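Local coordinates for 361aa long hypothetical D-aminopeptidase (Pyrococcus horikoshii, PDB 2DRH), which is of unproven function but probably releases amino-terminal residues from peptides, as an aminopeptidase of the S58 (DmpA) family, at residues 22-27 with 198-203; 55-60 with 65-70; 95-100 with 156-161; 215-220 with 347-352; 246-251 with 309-314. All blocks are in the same frame, centred on the assembly; numbering follows the deposited sequence.

Contacts 1, 2, 3 and 5 form a linked group, and contact 4 stands apart. The centre of contact 1 lies about 12 Å from that of contact 2 and about 11 Å from that of contact 5, and contact 1 touches both: V27 packs on P57, while T200 is probably hydrogen-bonded to T246 and D247. Contact 2 joins the four-stranded sheet to the larger one and leads on to contact 3, where I55 and I96 are paired on neighbouring strands. Contact 4 lies across the chain's centre from contacts 2 and 3, its centre about 29 Å from that of contact 5, yet contacts 4 and 5 both touch the third subunit. No ligand marks an active site among the five.

Contact 1: residues 22-27 with 198-203; sequences TDVKGV and KYTVGA
A loop entering strand 28-36 lies here against one face of strand 198-207, with V24 and D23 meeting T200 and G202. The strand belongs to the large mixed sheet of the two-sheet sandwich expected for the DmpA/ArgJ clan. V201 and A203 turn to its other face, where they pack on helix 309-328, so T200 and G202 are left for the loop. T200 suits a strand because it is beta-branched, and its two branches do different work. The methyl T200 CG2, anti to the backbone N, lies 4.1 Å from D23 CB. The hydroxyl T200 OG1 (chi1 -56°) holds a water at 2.9 Å, and that water donates to D23 O at 3.0 Å, so a polar bridge joins segments that share no direct bond. D23 sends its carboxylate off to other partners: OD2 is bound by S189 OG and K20 N, and OD1 by R18 N, which should hold the loop firmly in place. Beyond it the chain reverses in a type II beta turn from V24 to V27, closed by V27 N to V24 O at 3.0 Å. G26 takes the third position with a positive phi of 103°, where a side chain would collide with the carbonyl oxygen before it. V24 passes alongside T200 in the opposite direction, its CG2 4.2 Å from T200 CG2. The same methyl explains the glycine in the strand: V24 CG2 rests 3.9 Å from G202 N, and a beta carbon on G202 would be pressed against it.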
# COMPACT_ATOMS: atom_id res chain seq x y z
N THR A 22 -22.17 11.87 16.43
CA THR A 22 -22.27 11.66 17.87
C THR A 22 -23.39 10.69 18.27
O THR A 22 -23.63 10.46 19.46
CB THR A 22 -22.48 12.98 18.62
OG1 THR A 22 -23.55 13.71 18.01
CG2 THR A 22 -21.21 13.81 18.59
N ASP A 23 -24.10 10.15 17.28
CA ASP A 23 -25.14 9.17 17.58
C ASP A 23 -24.39 7.92 18.00
O ASP A 23 -24.96 6.98 18.54
CB ASP A 23 -26.01 8.90 16.35
CG ASP A 23 -27.11 9.93 16.18
OD1 ASP A 23 -27.73 10.30 17.19
OD2 ASP A 23 -27.37 10.36 15.04
N VAL A 24 -23.08 7.92 17.72
CA VAL A 24 -22.22 6.82 18.13
C VAL A 24 -21.90 7.24 19.57
O VAL A 24 -21.10 8.15 19.79
CB VAL A 24 -20.93 6.75 17.28
CG1 VAL A 24 -20.04 5.62 17.77
CG2 VAL A 24 -21.29 6.52 15.82
N LYS A 25 -22.55 6.60 20.53
CA LYS A 25 -22.38 6.93 21.94
C LYS A 25 -20.93 7.11 22.37
O LYS A 25 -20.09 6.25 22.14
CB LYS A 25 -23.05 5.86 22.82
CG LYS A 25 -22.32 4.52 22.85
CD LYS A 25 -22.59 3.71 21.59
CE LYS A 25 -21.59 2.57 21.43
NZ LYS A 25 -20.23 3.12 21.11
N GLY A 26 -20.66 8.25 23.00
CA GLY A 26 -19.31 8.53 23.46
C GLY A 26 -18.57 9.51 22.58
O GLY A 26 -17.72 10.26 23.06
N VAL A 27 -18.86 9.49 21.28
CA VAL A 27 -18.20 10.40 20.34
C VAL A 27 -18.66 11.83 20.61
O VAL A 27 -19.83 12.07 20.87
CB VAL A 27 -18.53 10.01 18.87
CG1 VAL A 27 -17.95 11.05 17.90
CG2 VAL A 27 -17.94 8.64 18.56
N LYS A 198 -28.33 -4.09 16.49
CA LYS A 198 -28.31 -2.76 15.92
C LYS A 198 -26.93 -2.13 16.06
O LYS A 198 -26.30 -2.21 17.11
CB LYS A 198 -29.34 -1.86 16.62
CG LYS A 198 -30.79 -2.24 16.33
CD LYS A 198 -31.75 -1.32 17.08
CE LYS A 198 -33.20 -1.64 16.77
NZ LYS A 198 -33.51 -1.49 15.32
N TYR A 199 -26.46 -1.53 14.98
CA TYR A 199 -25.16 -0.86 14.98
C TYR A 199 -25.36 0.50 14.31
O TYR A 199 -26.15 0.63 13.38
CB TYR A 199 -24.12 -1.67 14.20
CG TYR A 199 -23.77 -3.01 14.82
CD1 TYR A 199 -23.06 -3.09 16.01
CD2 TYR A 199 -24.13 -4.20 14.18
CE1 TYR A 199 -22.72 -4.32 16.57
CE2 TYR A 199 -23.80 -5.43 14.73
CZ TYR A 199 -23.09 -5.49 15.92
OH TYR A 199 -22.74 -6.71 16.45
N THR A 200 -24.63 1.49 14.78
CA THR A 200 -24.72 2.83 14.23
C THR A 200 -23.44 3.21 13.47
O THR A 200 -22.33 2.88 13.90
CB THR A 200 -24.93 3.87 15.35
OG1 THR A 200 -26.09 3.52 16.11
CG2 THR A 200 -25.11 5.26 14.76
N VAL A 201 -23.62 3.89 12.35
CA VAL A 201 -22.50 4.37 11.55
C VAL A 201 -22.69 5.87 11.39
O VAL A 201 -23.65 6.32 10.77
CB VAL A 201 -22.48 3.75 10.14
CG1 VAL A 201 -21.41 4.45 9.28
CG2 VAL A 201 -22.18 2.25 10.23
N GLY A 202 -21.78 6.65 11.97
CA GLY A 202 -21.87 8.09 11.87
C GLY A 202 -20.78 8.70 11.01
O GLY A 202 -19.71 8.12 10.83
N ALA A 203 -21.04 9.89 10.47
CA ALA A 203 -20.06 10.54 9.62
C ALA A 203 -20.01 12.05 9.80
O ALA A 203 -21.03 12.70 9.94
CB ALA A 203 -20.32 10.22 8.16
O HOH W 1 -27.41 5.58 17.63

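Contact 2: residues 55-60 with 65-70; sequences ILPHEG and EKVLAG
The imidazole of H58 presents its edge to strand 65-73, with E65 O and V67 CG1 close to the ring plane. H58 NE2 donates to E65 O at 3.0 Å in an almost perfectly straight bond, 179° at the hydrogen. At another point on the rim, H58 ND1 accepts from G60 N at 2.8 Å, so the ring is gripped through both nitrogens and its rotation is fixed. Histidine suits the place because one flat group supplies both a donor and an acceptor. Its CG sits between the backbone N and the carbonyl carbon (chi1 59°), which swings the ring out to the strand. The side chain of E65 crosses it at about a right angle, the ring and carboxylate planes 76° apart. A third edge atom, H58 CD2, touches V67 CG1 at 3.9 Å, the two side chains sliding past each other. V67 also receives the proline ring, with P57 CB 3.9 Å from V67 CG1. A leucine in place of H58 would probably leave E65 O and G60 N without these partners and free the loop to shift. P57 follows strand 48-56 of the four-stranded sheet, whereas V67 belongs to the larger sheet. F284 of strand 278-285 covers both residues, I92 of strand 91-92 packs on V67, and R289 of strand 288-291 lies against H58 and forms a salt bridge with E65.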
# COMPACT_ATOMS: atom_id res chain seq x y z
N ILE A 55 -12.57 16.01 17.21
CA ILE A 55 -13.44 14.85 17.30
C ILE A 55 -12.81 13.88 18.30
O ILE A 55 -11.67 13.44 18.12
CB ILE A 55 -13.62 14.10 15.94
CG1 ILE A 55 -14.19 15.05 14.87
CG2 ILE A 55 -14.57 12.92 16.11
CD1 ILE A 55 -13.13 15.72 14.01
N LEU A 56 -13.55 13.58 19.36
CA LEU A 56 -13.08 12.67 20.40
C LEU A 56 -13.74 11.31 20.19
O LEU A 56 -14.96 11.22 20.10
CB LEU A 56 -13.45 13.20 21.79
CG LEU A 56 -12.76 14.46 22.31
CD1 LEU A 56 -12.83 15.58 21.29
CD2 LEU A 56 -13.43 14.88 23.62
N PRO A 57 -12.94 10.24 20.07
CA PRO A 57 -13.47 8.89 19.87
C PRO A 57 -14.43 8.50 21.00
O PRO A 57 -15.46 7.88 20.75
CB PRO A 57 -12.21 8.03 19.85
CG PRO A 57 -11.21 8.95 19.20
CD PRO A 57 -11.47 10.26 19.91
N HIS A 58 -14.07 8.86 22.23
CA HIS A 58 -14.90 8.59 23.40
C HIS A 58 -14.65 9.69 24.44
O HIS A 58 -14.01 10.70 24.13
CB HIS A 58 -14.64 7.19 23.98
CG HIS A 58 -13.23 6.94 24.42
ND1 HIS A 58 -12.67 7.54 25.53
CD2 HIS A 58 -12.26 6.15 23.89
CE1 HIS A 58 -11.43 7.12 25.67
NE2 HIS A 58 -11.15 6.28 24.69
N GLU A 59 -15.15 9.50 25.65
CA GLU A 59 -15.02 10.53 26.69
C GLU A 59 -13.88 10.41 27.72
O GLU A 59 -13.69 11.31 28.54
CB GLU A 59 -16.37 10.65 27.41
CG GLU A 59 -17.52 10.95 26.47
CD GLU A 59 -18.88 10.60 27.06
OE1 GLU A 59 -19.14 9.40 27.31
OE2 GLU A 59 -19.69 11.54 27.26
N GLY A 60 -13.12 9.33 27.66
CA GLY A 60 -12.02 9.17 28.60
C GLY A 60 -10.69 9.57 28.01
O GLY A 60 -10.62 10.45 27.14
N GLU A 65 -6.45 4.68 26.58
CA GLU A 65 -7.47 3.77 26.09
C GLU A 65 -7.72 4.10 24.63
O GLU A 65 -8.55 4.94 24.29
CB GLU A 65 -8.76 3.89 26.91
CG GLU A 65 -8.59 3.35 28.32
CD GLU A 65 -9.90 3.11 29.03
OE1 GLU A 65 -10.65 4.09 29.23
OE2 GLU A 65 -10.17 1.93 29.38
N LYS A 66 -6.96 3.42 23.78
CA LYS A 66 -7.02 3.61 22.33
C LYS A 66 -8.20 2.90 21.66
O LYS A 66 -8.80 1.98 22.22
CB LYS A 66 -5.71 3.09 21.72
CG LYS A 66 -4.45 3.75 22.26
CD LYS A 66 -3.29 2.77 22.25
CE LYS A 66 -1.94 3.45 22.13
NZ LYS A 66 -1.68 4.51 23.14
N VAL A 67 -8.54 3.34 20.45
CA VAL A 67 -9.61 2.70 19.71
C VAL A 67 -8.99 2.15 18.43
O VAL A 67 -8.03 2.73 17.91
CB VAL A 67 -10.76 3.68 19.33
CG1 VAL A 67 -11.41 4.24 20.60
CG2 VAL A 67 -10.23 4.81 18.47
N LEU A 68 -9.51 1.02 17.94
CA LEU A 68 -8.99 0.44 16.71
C LEU A 68 -9.42 1.36 15.57
O LEU A 68 -10.53 1.91 15.60
CB LEU A 68 -9.54 -0.97 16.52
CG LEU A 68 -9.08 -1.97 17.59
CD1 LEU A 68 -9.66 -3.35 17.31
CD2 LEU A 68 -7.56 -2.04 17.60
N ALA A 69 -8.57 1.55 14.57
CA ALA A 69 -8.92 2.45 13.48
C ALA A 69 -8.29 2.10 12.14
O ALA A 69 -7.35 1.32 12.07
CB ALA A 69 -8.53 3.87 13.87
N GLY A 70 -8.84 2.71 11.09
CA GLY A 70 -8.36 2.49 9.74
C GLY A 70 -8.44 3.78 8.94
O GLY A 70 -9.02 4.76 9.41

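Contact 3: residues 95-100 with 156-161; sequences PIILTN and EAIKRA
I158 points from its helix at the ring of P95, its terminal CD1 3.7 Å from P95 CG. In the isoleucine, CG1 stands anti to the carbonyl carbon and the chain is then extended (chi2 177°), which carries CD1 out to the puckered pyrrolidine ring of the proline, met at about a right angle. One bond further back, the same side chain touches I97: I158 CG1 lies 4.1 Å from I97 CD1, again in a crossing at nearly 90°. The beta carbon of I97 does not point at the helix. Its chain bends at the second torsion (chi2 -66°), and it is the CD1 methyl that closes the distance. Branched aliphatic chains suit such a place, since they fill a buried interface without a polar group to satisfy. The pairing is helix-on-sheet packing in the alpha-beta-beta-alpha sandwich probable for this family. Helix 151-160 lies on the face of the four-stranded sheet to which P95 and I97 turn, and helix 104-118 shares that face, with L111 packing on both P95 and I97 and Y114 packing on I158. L98 turns to the other face, against I55 of the neighbouring strand. Further round helix 151-160, E156 and R160 stand one turn apart and form a salt bridge, R160 NE to E156 OE2 at 3.0 Å, although as a hydrogen bond it is weak. R160 has a second partner, its NH1 donating to H31 O on strand 28-36. Both side chains also lie on V32 of that strand.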
# COMPACT_ATOMS: atom_id res chain seq x y z
N PRO A 95 -7.28 12.85 20.32
CA PRO A 95 -8.52 13.32 19.70
C PRO A 95 -8.13 13.68 18.26
O PRO A 95 -6.96 13.93 17.97
CB PRO A 95 -8.90 14.53 20.55
CG PRO A 95 -7.63 14.97 21.17
CD PRO A 95 -6.92 13.67 21.48
N ILE A 96 -9.12 13.69 17.37
CA ILE A 96 -8.88 13.99 15.96
C ILE A 96 -9.09 15.47 15.71
O ILE A 96 -10.14 16.02 16.02
CB ILE A 96 -9.82 13.18 15.08
CG1 ILE A 96 -9.78 11.71 15.51
CG2 ILE A 96 -9.42 13.32 13.61
CD1 ILE A 96 -10.79 10.83 14.81
N ILE A 97 -8.08 16.11 15.13
CA ILE A 97 -8.12 17.54 14.88
C ILE A 97 -8.11 17.88 13.40
O ILE A 97 -7.37 17.30 12.61
CB ILE A 97 -6.90 18.24 15.55
CG1 ILE A 97 -6.86 17.89 17.05
CG2 ILE A 97 -6.99 19.75 15.36
CD1 ILE A 97 -8.03 18.46 17.84
N LEU A 98 -8.96 18.84 13.05
CA LEU A 98 -9.08 19.30 11.68
C LEU A 98 -8.84 20.81 11.71
O LEU A 98 -9.26 21.49 12.65
CB LEU A 98 -10.47 19.00 11.13
CG LEU A 98 -10.98 17.57 11.34
CD1 LEU A 98 -12.32 17.39 10.63
CD2 LEU A 98 -9.97 16.58 10.81
N THR A 99 -8.14 21.31 10.69
CA THR A 99 -7.87 22.74 10.58
C THR A 99 -7.41 23.06 9.16
O THR A 99 -7.57 22.23 8.27
CB THR A 99 -6.82 23.20 11.60
OG1 THR A 99 -6.76 24.63 11.59
CG2 THR A 99 -5.44 22.61 11.27
N ASN A 100 -6.87 24.25 8.94
CA ASN A 100 -6.43 24.58 7.58
C ASN A 100 -5.04 24.02 7.30
O ASN A 100 -4.26 23.74 8.22
CB ASN A 100 -6.48 26.10 7.34
CG ASN A 100 -5.41 26.85 8.11
OD1 ASN A 100 -4.22 26.75 7.81
ND2 ASN A 100 -5.83 27.61 9.12
N GLU A 156 -9.09 24.38 23.38
CA GLU A 156 -10.45 24.85 23.57
C GLU A 156 -11.45 23.99 22.79
O GLU A 156 -12.49 23.58 23.33
CB GLU A 156 -10.57 26.32 23.13
CG GLU A 156 -11.93 26.97 23.34
CD GLU A 156 -12.42 26.89 24.79
OE1 GLU A 156 -11.63 27.17 25.72
OE2 GLU A 156 -13.61 26.57 25.00
N ALA A 157 -11.13 23.71 21.53
CA ALA A 157 -12.00 22.89 20.69
C ALA A 157 -12.23 21.52 21.35
O ALA A 157 -13.33 20.98 21.30
CB ALA A 157 -11.39 22.71 19.30
N ILE A 158 -11.18 20.98 21.96
CA ILE A 158 -11.28 19.68 22.62
C ILE A 158 -12.17 19.75 23.86
O ILE A 158 -12.94 18.84 24.13
CB ILE A 158 -9.89 19.15 23.02
CG1 ILE A 158 -9.01 19.01 21.77
CG2 ILE A 158 -10.02 17.82 23.76
CD1 ILE A 158 -7.59 18.57 22.06
N LYS A 159 -12.07 20.84 24.61
CA LYS A 159 -12.87 20.99 25.82
C LYS A 159 -14.32 21.42 25.56
O LYS A 159 -15.16 21.36 26.46
CB LYS A 159 -12.18 21.96 26.79
CG LYS A 159 -10.86 21.39 27.32
CD LYS A 159 -10.11 22.36 28.22
CE LYS A 159 -8.86 21.71 28.78
NZ LYS A 159 -8.08 22.64 29.66
N ARG A 160 -14.61 21.82 24.33
CA ARG A 160 -15.97 22.22 23.94
C ARG A 160 -16.69 21.04 23.30
O ARG A 160 -17.90 21.09 23.06
CB ARG A 160 -15.94 23.36 22.92
CG ARG A 160 -15.54 24.74 23.41
CD ARG A 160 -15.62 25.71 22.23
NE ARG A 160 -15.35 27.11 22.59
CZ ARG A 160 -15.34 28.11 21.72
NH1 ARG A 160 -15.58 27.88 20.43
NH2 ARG A 160 -15.07 29.34 22.12
N ALA A 161 -15.95 19.97 23.01
CA ALA A 161 -16.54 18.80 22.36
C ALA A 161 -17.70 18.20 23.13
O ALA A 161 -17.62 18.02 24.35
CB ALA A 161 -15.47 17.75 22.12

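Contact 4: residues 215-220 with 347-352; sequences LTIAGV and EELLRI
E348 OE2 is gripped by two nitrogens of one arginine, R351 NE at 2.6 Å and R351 NH2 at 2.7 Å, a side-on salt bridge on helix 346-355. This helix packs on a type I' beta turn running from I217 to V220. In the salt bridge NH2 uses the anti lone pair of OE2, whereas NE comes from above the carboxylate plane; a spacing of three residues places the pair on the same flank of the helix. The guanidinium of R351 is partly covered on one face by I352 CG1, which lies 3.9 Å above its plane and toward the rim. I352 and L349 carry the helix's side of the contact and face the turn. That turn is closed twice, by I217 N to V220 O at 2.9 Å and by V220 N to I217 O at 3.0 Å. A218 and G219 both have positive phi, and at G219 (87°) a beta carbon would strike the preceding carbonyl, so glycine fits. The closure sets I217 and V220 to point at the helix together. V222 and I324 extend the apolar surface about I217, and M353 packs on V220. I217 and L349 reach toward each other tip to tip, CD1 to CD1 at 3.7 Å, the leucine holding CG anti to its N (chi1 170°). V220 and I352 cross obliquely, with V220 CG1 just 3.5 Å from I352 CG2.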
# COMPACT_ATOMS: atom_id res chain seq x y z
N LEU A 215 -21.89 19.11 -8.69
CA LEU A 215 -22.87 18.88 -7.64
C LEU A 215 -24.04 17.98 -8.02
O LEU A 215 -24.84 18.28 -8.90
CB LEU A 215 -23.39 20.23 -7.11
CG LEU A 215 -24.36 20.19 -5.91
CD1 LEU A 215 -23.76 19.39 -4.76
CD2 LEU A 215 -24.66 21.61 -5.47
N THR A 216 -24.13 16.85 -7.32
CA THR A 216 -25.18 15.87 -7.54
C THR A 216 -25.87 15.60 -6.21
O THR A 216 -25.23 15.15 -5.25
CB THR A 216 -24.58 14.56 -8.06
OG1 THR A 216 -23.71 14.86 -9.17
CG2 THR A 216 -25.68 13.61 -8.52
N ILE A 217 -27.17 15.88 -6.13
CA ILE A 217 -27.91 15.67 -4.89
C ILE A 217 -29.01 14.64 -5.07
O ILE A 217 -30.01 14.90 -5.74
CB ILE A 217 -28.53 16.98 -4.36
CG1 ILE A 217 -27.42 18.00 -4.08
CG2 ILE A 217 -29.32 16.71 -3.08
CD1 ILE A 217 -27.91 19.32 -3.49
N ALA A 218 -28.81 13.47 -4.48
CA ALA A 218 -29.78 12.39 -4.58
C ALA A 218 -30.02 12.08 -6.05
O ALA A 218 -31.15 11.84 -6.47
CB ALA A 218 -31.09 12.78 -3.89
N GLY A 219 -28.94 12.10 -6.83
CA GLY A 219 -29.03 11.79 -8.25
C GLY A 219 -29.36 12.95 -9.19
O GLY A 219 -29.17 12.84 -10.40
N VAL A 220 -29.84 14.05 -8.63
CA VAL A 220 -30.20 15.22 -9.42
C VAL A 220 -29.01 16.15 -9.65
O VAL A 220 -28.35 16.56 -8.69
CB VAL A 220 -31.34 16.02 -8.73
CG1 VAL A 220 -31.76 17.19 -9.59
CG2 VAL A 220 -32.52 15.09 -8.45
N GLU A 347 -34.57 26.85 -1.03
CA GLU A 347 -35.89 26.89 -1.66
C GLU A 347 -35.73 26.58 -3.14
O GLU A 347 -36.61 26.00 -3.76
CB GLU A 347 -36.54 28.27 -1.48
CG GLU A 347 -36.98 28.57 -0.06
CD GLU A 347 -37.91 27.51 0.50
OE1 GLU A 347 -38.87 27.12 -0.21
OE2 GLU A 347 -37.70 27.07 1.65
N GLU A 348 -34.60 26.99 -3.70
CA GLU A 348 -34.30 26.75 -5.10
C GLU A 348 -34.10 25.24 -5.22
O GLU A 348 -34.61 24.59 -6.13
CB GLU A 348 -33.02 27.48 -5.48
CG GLU A 348 -32.82 27.71 -6.96
CD GLU A 348 -33.83 28.67 -7.52
OE1 GLU A 348 -34.02 29.76 -6.93
OE2 GLU A 348 -34.43 28.36 -8.57
N LEU A 349 -33.35 24.69 -4.26
CA LEU A 349 -33.06 23.27 -4.22
C LEU A 349 -34.35 22.44 -4.18
O LEU A 349 -34.43 21.39 -4.82
CB LEU A 349 -32.19 22.95 -3.00
CG LEU A 349 -31.96 21.48 -2.64
CD1 LEU A 349 -31.36 20.74 -3.82
CD2 LEU A 349 -31.06 21.39 -1.43
N LEU A 350 -35.35 22.91 -3.44
CA LEU A 350 -36.61 22.19 -3.35
C LEU A 350 -37.30 22.19 -4.71
O LEU A 350 -37.90 21.19 -5.12
CB LEU A 350 -37.53 22.82 -2.31
CG LEU A 350 -37.18 22.53 -0.85
CD1 LEU A 350 -38.19 23.23 0.06
CD2 LEU A 350 -37.20 21.03 -0.60
N ARG A 351 -37.21 23.31 -5.41
CA ARG A 351 -37.80 23.45 -6.74
C ARG A 351 -37.17 22.47 -7.73
O ARG A 351 -37.87 21.79 -8.47
CB ARG A 351 -37.61 24.89 -7.24
CG ARG A 351 -38.03 25.10 -8.68
CD ARG A 351 -37.72 26.52 -9.13
NE ARG A 351 -36.29 26.73 -9.35
CZ ARG A 351 -35.62 26.30 -10.41
NH1 ARG A 351 -36.23 25.62 -11.37
NH2 ARG A 351 -34.32 26.57 -10.53
N ILE A 352 -35.84 22.41 -7.74
CA ILE A 352 -35.14 21.51 -8.65
C ILE A 352 -35.47 20.05 -8.36
O ILE A 352 -35.75 19.27 -9.27
CB ILE A 352 -33.61 21.70 -8.60
CG1 ILE A 352 -33.21 22.95 -9.40
CG2 ILE A 352 -32.90 20.49 -9.20
CD1 ILE A 352 -32.97 24.17 -8.56

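Contact 5: residues 246-251 with 309-314; sequences TDAPLT and SPLFKA
An ST turn at T246 shapes the loop that receives L311: T246 OG1 accepts from A248 N at 3.1 Å with an angle of 160°. The hydroxyl is also bonded to T200 O, so threonine ties the bend to the adjoining strand while serving the turn. The curl brings the side chains of T246, A248 and L250 round the end of L311. L311 CD1 lies 3.8 Å from A248 CB, where a small methyl leaves the leucine space to enter, and 4.4 Å from L250 CD2. The other methyl, L311 CD2, approaches T246 OG1 at 4.4 Å. The leucine keeps CG anti to its carbonyl carbon (chi1 -63°), a posture that carries both methyls off the helix into the loop. This is where helix 309-328 packs against the large sheet of the sandwich probable for this family, with V201 and V192 also lying on L311. The loop runs from strand 240-246 into helix 252-268, and T251 is the N-cap of that helix, its side chain capping a backbone N beyond it. At the start of helix 309-328, S309 OG is bonded to N275 N of the third subunit, while P249 packs on V297 of the second.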
# COMPACT_ATOMS: atom_id res chain seq x y z
N THR A 246 -18.16 4.19 14.25
CA THR A 246 -19.14 3.11 14.37
C THR A 246 -18.96 2.38 15.69
O THR A 246 -17.87 2.39 16.27
CB THR A 246 -19.01 2.07 13.23
OG1 THR A 246 -20.02 1.07 13.39
CG2 THR A 246 -17.63 1.40 13.26
N ASP A 247 -20.03 1.77 16.17
CA ASP A 247 -19.98 1.02 17.41
C ASP A 247 -19.92 -0.48 17.10
O ASP A 247 -20.04 -1.32 17.98
CB ASP A 247 -21.20 1.36 18.29
CG ASP A 247 -22.52 0.99 17.64
OD1 ASP A 247 -22.59 0.86 16.40
OD2 ASP A 247 -23.52 0.84 18.38
N ALA A 248 -19.73 -0.80 15.82
CA ALA A 248 -19.63 -2.18 15.40
C ALA A 248 -18.21 -2.68 15.64
O ALA A 248 -17.24 -1.98 15.36
CB ALA A 248 -19.98 -2.31 13.92
N PRO A 249 -18.06 -3.90 16.20
CA PRO A 249 -16.72 -4.45 16.46
C PRO A 249 -16.02 -4.80 15.15
O PRO A 249 -16.52 -5.61 14.37
CB PRO A 249 -17.02 -5.67 17.32
CG PRO A 249 -18.34 -6.13 16.79
CD PRO A 249 -19.10 -4.82 16.67
N LEU A 250 -14.87 -4.18 14.91
CA LEU A 250 -14.10 -4.40 13.68
C LEU A 250 -12.60 -4.25 13.92
O LEU A 250 -12.17 -3.36 14.65
CB LEU A 250 -14.52 -3.39 12.62
CG LEU A 250 -15.99 -3.32 12.19
CD1 LEU A 250 -16.23 -1.98 11.48
CD2 LEU A 250 -16.34 -4.48 11.28
N THR A 251 -11.81 -5.11 13.29
CA THR A 251 -10.36 -5.06 13.43
C THR A 251 -9.82 -3.90 12.58
O THR A 251 -10.57 -3.27 11.83
CB THR A 251 -9.72 -6.36 12.95
OG1 THR A 251 -9.85 -6.46 11.52
CG2 THR A 251 -10.43 -7.57 13.60
N SER A 309 -21.43 -6.04 4.85
CA SER A 309 -21.76 -5.21 3.69
C SER A 309 -22.72 -4.08 4.06
O SER A 309 -22.63 -2.97 3.51
CB SER A 309 -22.34 -6.08 2.57
OG SER A 309 -21.34 -6.95 2.06
N PRO A 310 -23.66 -4.33 5.00
CA PRO A 310 -24.59 -3.28 5.40
C PRO A 310 -23.81 -2.08 5.95
O PRO A 310 -24.20 -0.93 5.72
CB PRO A 310 -25.44 -3.96 6.47
CG PRO A 310 -25.51 -5.36 5.97
CD PRO A 310 -24.08 -5.63 5.58
N LEU A 311 -22.72 -2.34 6.66
CA LEU A 311 -21.92 -1.24 7.20
C LEU A 311 -21.22 -0.48 6.06
O LEU A 311 -21.03 0.74 6.15
CB LEU A 311 -20.89 -1.77 8.21
CG LEU A 311 -21.46 -2.45 9.48
CD1 LEU A 311 -20.36 -3.19 10.20
CD2 LEU A 311 -22.10 -1.43 10.40
N PHE A 312 -20.85 -1.18 5.00
CA PHE A 312 -20.20 -0.52 3.86
C PHE A 312 -21.21 0.43 3.20
O PHE A 312 -20.88 1.56 2.85
CB PHE A 312 -19.75 -1.54 2.81
CG PHE A 312 -18.56 -2.37 3.22
CD1 PHE A 312 -17.86 -2.11 4.39
CD2 PHE A 312 -18.13 -3.42 2.40
CE1 PHE A 312 -16.74 -2.87 4.74
CE2 PHE A 312 -17.02 -4.18 2.74
CZ PHE A 312 -16.33 -3.90 3.91
N LYS A 313 -22.45 -0.04 3.05
CA LYS A 313 -23.49 0.78 2.44
C LYS A 313 -23.84 1.97 3.33
O LYS A 313 -23.94 3.11 2.85
CB LYS A 313 -24.74 -0.05 2.16
CG LYS A 313 -25.98 0.79 1.85
CD LYS A 313 -27.16 -0.07 1.46
CE LYS A 313 -26.92 -0.72 0.11
NZ LYS A 313 -26.66 0.32 -0.92
N ALA A 314 -24.04 1.70 4.62
CA ALA A 314 -24.38 2.74 5.59
C ALA A 314 -23.30 3.83 5.61
O ALA A 314 -23.60 5.00 5.79
CB ALA A 314 -24.53 2.12 6.99